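Local coordinates for protein trypanothione-dependent glyoxalase I (Leishmania major, PDB 2C21) that is a nickel-containing glyoxalase I of the glyoxalase/bleomycin resistance/dioxygenase superfamily, with metal sites shared between two subunits, at residues D106-V114 with E123-M131. Residues are numbered along the deposited sequence; the frame is centred on the assembly and turned at random.
Sequences DESGFMAFV and ELLNEKTMM. With NI (nickel (II) ion), chain H.
Glu123 and Phe113 face each other across a beta hairpin of the glyoxalase fold, and Glu123 OE1 binds the nickel ion at 2.2 Å. His80 of the same chain, a water, and His11 and Glu62 of the second subunit also bind the metal, so the site sits at the dimer interface. The Glu123 side chain runs out extended, CG anti to the backbone N (chi1 -171°), which carries CG over one face of the Phe113 ring, a CH-pi contact 4.1 Å from Glu123 CG to the ring centroid. Ring and carboxylate planes are 32° apart, and Phe113 CZ comes within 3.5 Å of Glu123 OE2. His80 meets the same ring edge-to-face, so Phe113 packs against two nickel ligands.

Along the backbones of the hairpin, strands 111-114 and 123-126 run antiparallel: Ala112 and Leu124 form a hydrogen-bonded pair, each backbone N donating to the other's O, and Asn126 N donates to Phe110 O at 2.9 Å. On the face away from the metal, Leu124 CD1 meets Val114 CG1 at 3.8 Å, with helix 88-97 covering Ala112 and Leu124.

Between strands 102-105 and 111-115 the chain turns at Asp106, whose OD1 takes the N-H of Gly109 from above the carboxylate plane in an Asx motif. Phe110 then throws its ring across the start of helix 127-141, with Leu125 CD2 over one face and Thr129 CG2 3.7 Å from Phe110 CD1. At the ring edge Met130 makes a Met-aromatic contact, its SD 4.1 Å from Phe110 CZ.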
loop_
_atom_site.group_PDB
_atom_site.type_symbol
_atom_site.label_atom_id
_atom_site.label_comp_id
_atom_site.label_asym_id
_atom_site.label_seq_id
_atom_site.Cartn_x
_atom_site.Cartn_y
_atom_site.Cartn_z
ATOM N N ASP A 106 -14.477 -0.561 16.785
ATOM C CA ASP A 106 -15.171 0.500 17.534
ATOM C C ASP A 106 -16.671 0.223 17.629
ATOM O O ASP A 106 -17.198 -0.635 16.918
ATOM C CB ASP A 106 -14.899 1.902 16.954
ATOM C CG ASP A 106 -15.439 2.097 15.538
ATOM O OD1 ASP A 106 -16.239 1.270 15.052
ATOM O OD2 ASP A 106 -15.051 3.106 14.908
ATOM N N GLU A 107 -17.342 0.957 18.508
ATOM C CA GLU A 107 -18.786 0.817 18.700
ATOM C C GLU A 107 -19.593 1.376 17.523
ATOM O O GLU A 107 -20.708 0.914 17.255
ATOM C CB GLU A 107 -19.240 1.524 19.993
ATOM C CG GLU A 107 -19.413 0.623 21.223
ATOM C CD GLU A 107 -18.134 0.450 22.032
ATOM O OE1 GLU A 107 -17.116 0.009 21.455
ATOM O OE2 GLU A 107 -18.160 0.741 23.251
ATOM N N SER A 108 -19.042 2.377 16.837
ATOM C CA SER A 108 -19.808 3.140 15.845
ATOM C C SER A 108 -19.967 2.420 14.502
ATOM O O SER A 108 -20.955 2.645 13.796
ATOM C CB SER A 108 -19.186 4.531 15.636
ATOM O OG SER A 108 -18.053 4.491 14.791
ATOM N N GLY A 109 -19.003 1.559 14.162
ATOM C CA GLY A 109 -18.981 0.857 12.874
ATOM C C GLY A 109 -18.123 1.556 11.830
ATOM O O GLY A 109 -18.151 1.189 10.657
ATOM N N PHE A 110 -17.348 2.555 12.248
ATOM C CA PHE A 110 -16.507 3.315 11.325
ATOM C C PHE A 110 -15.221 2.564 10.962
ATOM O O PHE A 110 -14.763 2.604 9.812
ATOM C CB PHE A 110 -16.159 4.689 11.927
ATOM C CG PHE A 110 -15.103 5.438 11.160
ATOM C CD1 PHE A 110 -15.351 5.883 9.868
ATOM C CD2 PHE A 110 -13.850 5.674 11.717
ATOM C CE1 PHE A 110 -14.374 6.562 9.151
ATOM C CE2 PHE A 110 -12.868 6.360 11.005
ATOM C CZ PHE A 110 -13.131 6.802 9.722
ATOM N N MET A 111 -14.649 1.873 11.943
ATOM C CA MET A 111 -13.279 1.370 11.836
ATOM C C MET A 111 -13.070 0.062 12.591
ATOM O O MET A 111 -13.620 -0.144 13.667
ATOM C CB MET A 111 -12.329 2.440 12.376
ATOM C CG MET A 111 -10.929 1.974 12.759
ATOM S SD MET A 111 -9.895 3.345 13.351
ATOM C CE MET A 111 -11.043 4.288 14.346
ATOM N N ALA A 112 -12.258 -0.821 12.014
ATOM C CA ALA A 112 -11.805 -2.018 12.708
ATOM C C ALA A 112 -10.441 -2.393 12.191
ATOM O O ALA A 112 -10.040 -1.956 11.111
ATOM C CB ALA A 112 -12.786 -3.170 12.516
ATOM N N PHE A 113 -9.720 -3.173 12.983
ATOM C CA PHE A 113 -8.453 -3.736 12.552
ATOM C C PHE A 113 -8.521 -5.243 12.676
ATOM O O PHE A 113 -8.893 -5.766 13.725
ATOM C CB PHE A 113 -7.293 -3.199 13.391
ATOM C CG PHE A 113 -6.730 -1.910 12.886
ATOM C CD1 PHE A 113 -7.173 -0.697 13.393
ATOM C CD2 PHE A 113 -5.747 -1.906 11.896
ATOM C CE1 PHE A 113 -6.650 0.501 12.922
ATOM C CE2 PHE A 113 -5.210 -0.698 11.421
ATOM C CZ PHE A 113 -5.668 0.501 11.936
ATOM N N VAL A 114 -8.155 -5.924 11.587
ATOM C CA VAL A 114 -8.053 -7.379 11.549
ATOM C C VAL A 114 -6.634 -7.781 11.122
ATOM O O VAL A 114 -5.881 -6.962 10.582
ATOM C CB VAL A 114 -9.114 -8.004 10.607
ATOM C CG1 VAL A 114 -10.511 -7.487 10.971
ATOM C CG2 VAL A 114 -8.790 -7.742 9.130
ATOM N N GLU A 123 -6.824 -2.379 7.954
ATOM C CA GLU A 123 -7.805 -1.454 8.485
ATOM C C GLU A 123 -9.054 -1.497 7.620
ATOM O O GLU A 123 -8.985 -1.252 6.422
ATOM C CB GLU A 123 -7.241 -0.027 8.501
ATOM C CG GLU A 123 -8.112 0.984 9.247
ATOM C CD GLU A 123 -7.474 2.360 9.289
ATOM O OE1 GLU A 123 -6.901 2.785 8.282
ATOM O OE2 GLU A 123 -7.550 3.018 10.332
ATOM N N LEU A 124 -10.187 -1.821 8.240
ATOM C CA LEU A 124 -11.473 -1.810 7.586
ATOM C C LEU A 124 -12.179 -0.518 7.941
ATOM O O LEU A 124 -12.349 -0.199 9.120
ATOM C CB LEU A 124 -12.306 -3.001 8.054
ATOM C CG LEU A 124 -11.660 -4.366 7.803
ATOM C CD1 LEU A 124 -12.499 -5.463 8.455
ATOM C CD2 LEU A 124 -11.512 -4.598 6.310
ATOM N N LEU A 125 -12.585 0.221 6.919
ATOM C CA LEU A 125 -13.215 1.516 7.099
ATOM C C LEU A 125 -14.549 1.589 6.386
ATOM O O LEU A 125 -14.681 1.137 5.255
ATOM C CB LEU A 125 -12.328 2.620 6.540
ATOM C CG LEU A 125 -10.975 2.826 7.222
ATOM C CD1 LEU A 125 -10.219 3.902 6.464
ATOM C CD2 LEU A 125 -11.148 3.213 8.680
ATOM N N ASN A 126 -15.532 2.186 7.042
ATOM C CA ASN A 126 -16.757 2.538 6.343
ATOM C C ASN A 126 -16.426 3.643 5.337
ATOM O O ASN A 126 -16.120 4.779 5.725
ATOM C CB ASN A 126 -17.831 3.000 7.318
ATOM C CG ASN A 126 -19.158 3.217 6.637
ATOM O OD1 ASN A 126 -20.104 2.436 6.812
ATOM N ND2 ASN A 126 -19.232 4.264 5.827
ATOM N N GLU A 127 -16.477 3.313 4.051
ATOM C CA GLU A 127 -15.899 4.188 3.033
ATOM C C GLU A 127 -16.671 5.477 2.906
ATOM O O GLU A 127 -16.062 6.533 2.707
ATOM C CB GLU A 127 -15.820 3.503 1.671
ATOM C CG GLU A 127 -15.290 4.412 0.575
ATOM C CD GLU A 127 -15.034 3.689 -0.745
ATOM O OE1 GLU A 127 -15.214 2.450 -0.828
ATOM O OE2 GLU A 127 -14.643 4.375 -1.712
ATOM N N LYS A 128 -18.001 5.386 3.018
ATOM C CA LYS A 128 -18.865 6.551 2.943
ATOM C C LYS A 128 -18.384 7.595 3.951
ATOM O O LYS A 128 -17.991 8.709 3.570
ATOM C CB LYS A 128 -20.329 6.148 3.202
ATOM C CG LYS A 128 -21.369 7.218 2.928
ATOM C CD LYS A 128 -22.776 6.679 3.212
ATOM C CE LYS A 128 -23.855 7.755 3.095
ATOM N NZ LYS A 128 -23.712 8.825 4.133
ATOM N N THR A 129 -18.374 7.206 5.226
ATOM C CA THR A 129 -18.001 8.095 6.322
ATOM C C THR A 129 -16.577 8.619 6.131
ATOM O O THR A 129 -16.320 9.805 6.287
ATOM C CB THR A 129 -18.120 7.371 7.691
ATOM O OG1 THR A 129 -19.421 6.790 7.823
ATOM C CG2 THR A 129 -17.890 8.336 8.840
ATOM N N MET A 130 -15.658 7.735 5.764
ATOM C CA MET A 130 -14.265 8.135 5.536
ATOM C C MET A 130 -14.146 9.247 4.487
ATOM O O MET A 130 -13.380 10.195 4.667
ATOM C CB MET A 130 -13.417 6.925 5.128
ATOM C CG MET A 130 -11.941 7.233 4.888
ATOM S SD MET A 130 -11.052 7.751 6.361
ATOM C CE MET A 130 -9.348 7.480 5.839
ATOM N N MET A 131 -14.904 9.129 3.399
ATOM C CA MET A 131 -14.807 10.091 2.303
ATOM C C MET A 131 -15.491 11.430 2.629
ATOM O O MET A 131 -15.021 12.496 2.207
ATOM C CB MET A 131 -15.385 9.490 1.007
ATOM C CG MET A 131 -14.591 8.315 0.415
ATOM S SD MET A 131 -12.815 8.595 0.274
ATOM C CE MET A 131 -12.214 7.561 1.593
HETATM NI NI NI H . -5.075 4.025 7.890
HETATM O O HOH W 1 -6.232 5.432 8.545
#